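Local atomic coordinates of RickCE (Rickettsia bellii, PDB entry 5HAM), a protein that is a bacterial effector whose catalytic region, held in this fragment, probably acts as a CE-clan cysteine protease removing ubiquitin from modified proteins. Residues N12-L17 and F214-G219. Numbering follows the deposited sequence.
Sequences NEITHL and FTVDNG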
loop_
_atom_site.group_PDB
_atom_site.type_symbol
_atom_site.label_atom_id
_atom_site.label_comp_id
_atom_site.label_asym_id
_atom_site.label_seq_id
_atom_site.Cartn_x
_atom_site.Cartn_y
_atom_site.Cartn_z
ATOM N N ASN A 12 4.682 -10.121 -2.446
ATOM C CA ASN A 12 4.950 -11.532 -2.536
ATOM C C ASN A 12 5.688 -12.033 -1.303
ATOM O O ASN A 12 5.306 -13.038 -0.715
ATOM C CB ASN A 12 5.740 -11.827 -3.807
ATOM C CG ASN A 12 5.786 -13.286 -4.121
ATOM O OD1 ASN A 12 6.858 -13.862 -4.306
ATOM N ND2 ASN A 12 4.615 -13.915 -4.161
ATOM N N GLU A 13 6.725 -11.310 -0.897
ATOM C CA GLU A 13 7.475 -11.676 0.297
ATOM C C GLU A 13 6.652 -11.485 1.546
ATOM O O GLU A 13 6.667 -12.326 2.440
ATOM C CB GLU A 13 8.739 -10.838 0.432
ATOM C CG GLU A 13 9.858 -11.280 -0.458
ATOM C CD GLU A 13 9.878 -10.547 -1.771
ATOM O OE1 GLU A 13 9.021 -9.658 -1.985
ATOM O OE2 GLU A 13 10.767 -10.865 -2.586
ATOM N N ILE A 14 5.963 -10.357 1.619
ATOM C CA ILE A 14 5.183 -10.041 2.804
ATOM C C ILE A 14 4.172 -11.164 3.060
ATOM O O ILE A 14 4.070 -11.686 4.164
ATOM C CB ILE A 14 4.505 -8.677 2.643
ATOM C CG1 ILE A 14 5.564 -7.577 2.717
ATOM C CG2 ILE A 14 3.450 -8.459 3.710
ATOM C CD1 ILE A 14 5.036 -6.209 2.376
ATOM N N THR A 15 3.477 -11.558 2.001
ATOM C CA THR A 15 2.484 -12.624 2.044
ATOM C C THR A 15 3.091 -13.961 2.469
ATOM O O THR A 15 2.541 -14.639 3.323
ATOM C CB THR A 15 1.760 -12.731 0.677
ATOM O OG1 THR A 15 0.938 -11.569 0.505
ATOM C CG2 THR A 15 0.876 -13.923 0.623
ATOM N N HIS A 16 4.236 -14.321 1.897
ATOM C CA HIS A 16 4.912 -15.576 2.254
ATOM C C HIS A 16 5.424 -15.580 3.687
ATOM O O HIS A 16 5.264 -16.558 4.418
ATOM C CB HIS A 16 6.101 -15.845 1.329
ATOM C CG HIS A 16 5.724 -16.042 -0.101
ATOM N ND1 HIS A 16 6.643 -16.020 -1.129
ATOM C CD2 HIS A 16 4.516 -16.255 -0.681
ATOM C CE1 HIS A 16 6.021 -16.213 -2.275
ATOM N NE2 HIS A 16 4.734 -16.353 -2.034
ATOM N N LEU A 17 6.081 -14.492 4.065
ATOM C CA LEU A 17 6.584 -14.336 5.413
ATOM C C LEU A 17 5.455 -14.463 6.434
ATOM O O LEU A 17 5.622 -15.114 7.468
ATOM C CB LEU A 17 7.292 -12.993 5.546
ATOM C CG LEU A 17 8.681 -13.072 4.929
ATOM C CD1 LEU A 17 9.256 -11.682 4.682
ATOM C CD2 LEU A 17 9.556 -13.903 5.855
ATOM N N PHE A 214 9.041 -4.505 8.890
ATOM C CA PHE A 214 8.209 -4.279 10.073
ATOM C C PHE A 214 6.723 -4.585 9.878
ATOM O O PHE A 214 6.034 -4.970 10.831
ATOM C CB PHE A 214 8.400 -2.860 10.604
ATOM C CG PHE A 214 9.656 -2.692 11.390
ATOM C CD1 PHE A 214 9.693 -3.033 12.735
ATOM C CD2 PHE A 214 10.813 -2.219 10.776
ATOM C CE1 PHE A 214 10.843 -2.898 13.471
ATOM C CE2 PHE A 214 11.979 -2.085 11.500
ATOM C CZ PHE A 214 11.996 -2.428 12.860
ATOM N N THR A 215 6.222 -4.384 8.661
ATOM C CA THR A 215 4.875 -4.808 8.327
ATOM C C THR A 215 4.696 -6.274 8.703
ATOM O O THR A 215 3.704 -6.657 9.312
ATOM C CB THR A 215 4.598 -4.631 6.822
ATOM O OG1 THR A 215 4.398 -3.241 6.542
ATOM C CG2 THR A 215 3.350 -5.410 6.399
ATOM N N VAL A 216 5.682 -7.089 8.359
ATOM C CA VAL A 216 5.589 -8.507 8.628
ATOM C C VAL A 216 5.632 -8.757 10.128
ATOM O O VAL A 216 4.788 -9.464 10.674
ATOM C CB VAL A 216 6.736 -9.287 7.930
ATOM C CG1 VAL A 216 6.833 -10.737 8.467
ATOM C CG2 VAL A 216 6.572 -9.239 6.391
ATOM N N ASP A 217 6.616 -8.172 10.791
ATOM C CA ASP A 217 6.771 -8.398 12.217
ATOM C C ASP A 217 5.583 -7.860 13.028
ATOM O O ASP A 217 5.091 -8.540 13.938
ATOM C CB ASP A 217 8.078 -7.802 12.712
ATOM C CG ASP A 217 8.524 -8.408 14.032
ATOM O OD1 ASP A 217 9.088 -9.526 14.013
ATOM O OD2 ASP A 217 8.316 -7.758 15.080
ATOM N N ASN A 218 5.115 -6.662 12.689
ATOM C CA ASN A 218 3.957 -6.078 13.376
ATOM C C ASN A 218 2.707 -6.923 13.174
ATOM O O ASN A 218 2.002 -7.228 14.136
ATOM C CB ASN A 218 3.691 -4.630 12.933
ATOM C CG ASN A 218 4.844 -3.704 13.264
ATOM O OD1 ASN A 218 5.600 -3.961 14.200
ATOM N ND2 ASN A 218 4.985 -2.621 12.505
ATOM N N GLY A 219 2.443 -7.317 11.930
ATOM C CA GLY A 219 1.257 -8.101 11.615
ATOM C C GLY A 219 1.211 -9.392 12.402
ATOM O O GLY A 219 0.213 -9.713 13.041
#
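Ile14 and Leu17 of helix 11-20, the first of the crystallised fragment, pack against Val216 of helix 211-223, the helix that in CE-clan proteases starts at the catalytic cysteine. The two segments run in nearly the same direction, at 26° to each other, with their axes 9.6 Å apart at closest approach. Ile14 and Val216 mark the register, their CA atoms being 6.0 Å apart.

Val216 takes the largest share of the contact: its CG1 methyl lies against Leu17, while CG2 fits between Ile14 and Leu17. A chi1 of 167° turns CG1 away from the Val216 N and against the root of the leucine side chain, 3.7 Å from Leu17 CB. The other methyl, CG2, is 3.9 Å from both Ile14 CA and Leu17 CB, and also reaches Leu17 CD1 at 4.0 Å. Val216 is held against main chain and side chain alike, its side chain lying across that of Leu17 at about a right angle. On the flank of this pair, Ile14 CG2 meets Thr215 CG2 methyl to methyl at 4.1 Å. Thr215 divides its two ends: the methyl joins the apolar seam, while OG1, beside the backbone N at chi1 -75°, hydrogen-bonds to the carbonyl of Cys211 one turn earlier in the same helix.

No hydrogen bond links the segments; the buried interface relies on aliphatic contacts. Trp147 of strand 147-155 touches both Ile14 and Thr215, and His246 of helix 238-251 touches Leu17 and Val216, so the sheet and a third helix border the contact. The arrangement is a near-parallel helix pair, in which the first helix of the fragment lies alongside a helix whose first residue, Cys211, probably corresponds to the nucleophile of the CE-clan cysteine protease fold.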